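30S ribosomal protein S6 (Thermotoga maritima, PDB 1VMB) probably binds 16S ribosomal RNA together with protein bS18, as a structural component of the small ribosomal subunit. Local coordinates at residues A[59-64]-A[76-81]. Residues are numbered along the deposited sequence; the frame is centred on the assembly and turned at random.
Sequences ERMGMR and GDYTVI
Arg60 grips the carboxylate of Asp77 end-on in a two-bond salt bridge across antiparallel strands. NH1 of Arg60 reaches OD1 of Asp77 at 2.8 Å, nearly straight but from above the carboxylate plane, while NH2 meets OD2 on its syn side at 2.9 Å. Bends at chi2 and chi3 carry CD and NE across toward strand 76-81, CD passing beside Thr79 OG1, which accepts a weak hydrogen bond from Arg60 NH1. Glu37 takes Arg60 NH2 and Arg36 NE takes Asp77 OD2, tying this face to helix 33-51, which packs on it. An alanine here would probably leave Asp77 OD1 without this salt-bridge partner and Glu37 without the mate it has in Arg60.

In strand 59-64, Met61 and Gly62 both face Tyr78, a classic beta bulge: the Tyr78 carbonyl accepts Gly62 N at 3.1 Å and, weakly, Met61 N. Gly62 has positive phi (81°), which favours glycine. Tyr78 N returns a bond to Gly62 O, and Glu59 with Val80 and Arg64 with Gly76 bond in both directions.

On the opposite face Arg64 CD sits over the Tyr78 ring, 3.8 Å from its centroid, a CH-pi contact. Met61 SD touches Val80 CG2 at 3.9 Å. Backbone bonds thus hold the edge strand, with charges and Arg64-Tyr78 stacking added on its two faces.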
loop_
_atom_site.group_PDB
_atom_site.type_symbol
_atom_site.label_atom_id
_atom_site.label_comp_id
_atom_site.label_asym_id
_atom_site.label_seq_id
_atom_site.Cartn_x
_atom_site.Cartn_y
_atom_site.Cartn_z
ATOM N N GLU A 59 -7.829 -1.294 2.829
ATOM C CA GLU A 59 -8.104 -2.105 4.022
ATOM C C GLU A 59 -7.219 -1.589 5.138
ATOM O O GLU A 59 -5.997 -1.808 5.108
ATOM C CB GLU A 59 -7.768 -3.604 3.808
ATOM C CG GLU A 59 -8.603 -4.302 2.747
ATOM C CD GLU A 59 -8.293 -5.799 2.549
ATOM O OE1 GLU A 59 -7.147 -6.258 2.785
ATOM O OE2 GLU A 59 -9.233 -6.512 2.108
ATOM N N ARG A 60 -7.814 -0.932 6.111
ATOM C CA ARG A 60 -7.090 -0.484 7.304
ATOM C C ARG A 60 -7.086 -1.637 8.304
ATOM O O ARG A 60 -8.050 -1.830 9.039
ATOM C CB ARG A 60 -7.723 0.759 7.920
ATOM C CG ARG A 60 -7.497 2.027 7.055
ATOM C CD ARG A 60 -6.115 2.632 7.154
ATOM N NE ARG A 60 -5.868 3.177 8.484
ATOM C CZ ARG A 60 -5.053 2.648 9.392
ATOM N NH1 ARG A 60 -4.364 1.532 9.141
ATOM N NH2 ARG A 60 -4.936 3.231 10.592
ATOM N N MET A 61 -5.986 -2.396 8.328
ATOM C CA MET A 61 -5.896 -3.574 9.199
ATOM C C MET A 61 -5.605 -3.241 10.664
ATOM O O MET A 61 -5.924 -4.025 11.569
ATOM C CB MET A 61 -4.854 -4.553 8.657
ATOM C CG MET A 61 -5.159 -5.062 7.283
ATOM S SD MET A 61 -3.749 -6.094 6.712
ATOM C CE MET A 61 -4.666 -7.239 5.671
ATOM N N GLY A 62 -5.051 -2.075 10.896
ATOM C CA GLY A 62 -4.803 -1.599 12.237
ATOM C C GLY A 62 -3.519 -2.218 12.813
ATOM O O GLY A 62 -2.701 -2.801 12.106
ATOM N N MET A 63 -3.363 -2.043 14.117
ATOM C CA MET A 63 -2.102 -2.451 14.793
ATOM C C MET A 63 -1.981 -3.974 14.875
ATOM O O MET A 63 -2.933 -4.684 15.215
ATOM C CB MET A 63 -2.012 -1.802 16.200
ATOM C CG MET A 63 -0.523 -1.716 16.744
ATOM S SD MET A 63 0.510 -0.479 15.937
ATOM C CE MET A 63 -0.226 1.035 16.481
ATOM N N ARG A 64 -0.837 -4.509 14.469
ATOM C CA ARG A 64 -0.551 -5.932 14.557
ATOM C C ARG A 64 0.895 -6.214 15.026
ATOM O O ARG A 64 1.799 -5.471 14.668
ATOM C CB ARG A 64 -0.710 -6.587 13.204
ATOM C CG ARG A 64 -2.072 -6.404 12.550
ATOM C CD ARG A 64 -2.123 -7.021 11.147
ATOM N NE ARG A 64 -2.381 -8.457 11.226
ATOM C CZ ARG A 64 -2.381 -9.285 10.190
ATOM N NH1 ARG A 64 -2.102 -8.845 8.974
ATOM N NH2 ARG A 64 -2.666 -10.582 10.373
ATOM N N GLY A 76 3.108 -2.726 14.408
ATOM C CA GLY A 76 2.962 -1.584 13.498
ATOM C C GLY A 76 1.566 -1.574 12.921
ATOM O O GLY A 76 0.817 -2.533 13.136
ATOM N N ASP A 77 1.209 -0.445 12.281
ATOM C CA ASP A 77 -0.184 -0.232 11.842
ATOM C C ASP A 77 -0.228 -0.571 10.358
ATOM O O ASP A 77 0.382 0.122 9.565
ATOM C CB ASP A 77 -0.583 1.212 12.125
ATOM C CG ASP A 77 -2.012 1.509 11.799
ATOM O OD1 ASP A 77 -2.684 0.673 11.168
ATOM O OD2 ASP A 77 -2.584 2.554 12.220
ATOM N N TYR A 78 -0.963 -1.635 10.044
ATOM C CA TYR A 78 -1.029 -2.177 8.653
ATOM C C TYR A 78 -2.160 -1.562 7.843
ATOM O O TYR A 78 -3.339 -1.501 8.325
ATOM C CB TYR A 78 -1.267 -3.685 8.691
ATOM C CG TYR A 78 -0.091 -4.610 9.039
ATOM C CD1 TYR A 78 0.496 -4.583 10.290
ATOM C CD2 TYR A 78 0.335 -5.594 8.167
ATOM C CE1 TYR A 78 1.453 -5.484 10.642
ATOM C CE2 TYR A 78 1.323 -6.531 8.514
ATOM C CZ TYR A 78 1.911 -6.446 9.735
ATOM O OH TYR A 78 2.848 -7.367 10.177
ATOM N N THR A 79 -1.830 -1.269 6.583
ATOM C CA THR A 79 -2.805 -0.900 5.594
ATOM C C THR A 79 -2.457 -1.620 4.311
ATOM O O THR A 79 -1.286 -1.732 4.010
ATOM C CB THR A 79 -2.765 0.588 5.332
ATOM O OG1 THR A 79 -2.959 1.316 6.539
ATOM C CG2 THR A 79 -3.872 0.974 4.459
ATOM N N VAL A 80 -3.477 -2.104 3.575
ATOM C CA VAL A 80 -3.244 -2.607 2.198
ATOM C C VAL A 80 -4.126 -1.817 1.250
ATOM O O VAL A 80 -5.321 -1.602 1.574
ATOM C CB VAL A 80 -3.565 -4.054 2.053
ATOM C CG1 VAL A 80 -3.086 -4.552 0.680
ATOM C CG2 VAL A 80 -2.909 -4.901 3.149
ATOM N N ILE A 81 -3.599 -1.398 0.104
ATOM C CA ILE A 81 -4.375 -0.658 -0.879
ATOM C C ILE A 81 -4.328 -1.478 -2.147
ATOM O O ILE A 81 -3.221 -1.852 -2.532
ATOM C CB ILE A 81 -3.800 0.747 -1.140
ATOM C CG1 ILE A 81 -3.919 1.590 0.121
ATOM C CG2 ILE A 81 -4.533 1.413 -2.263
ATOM C CD1 ILE A 81 -3.202 2.941 0.020
#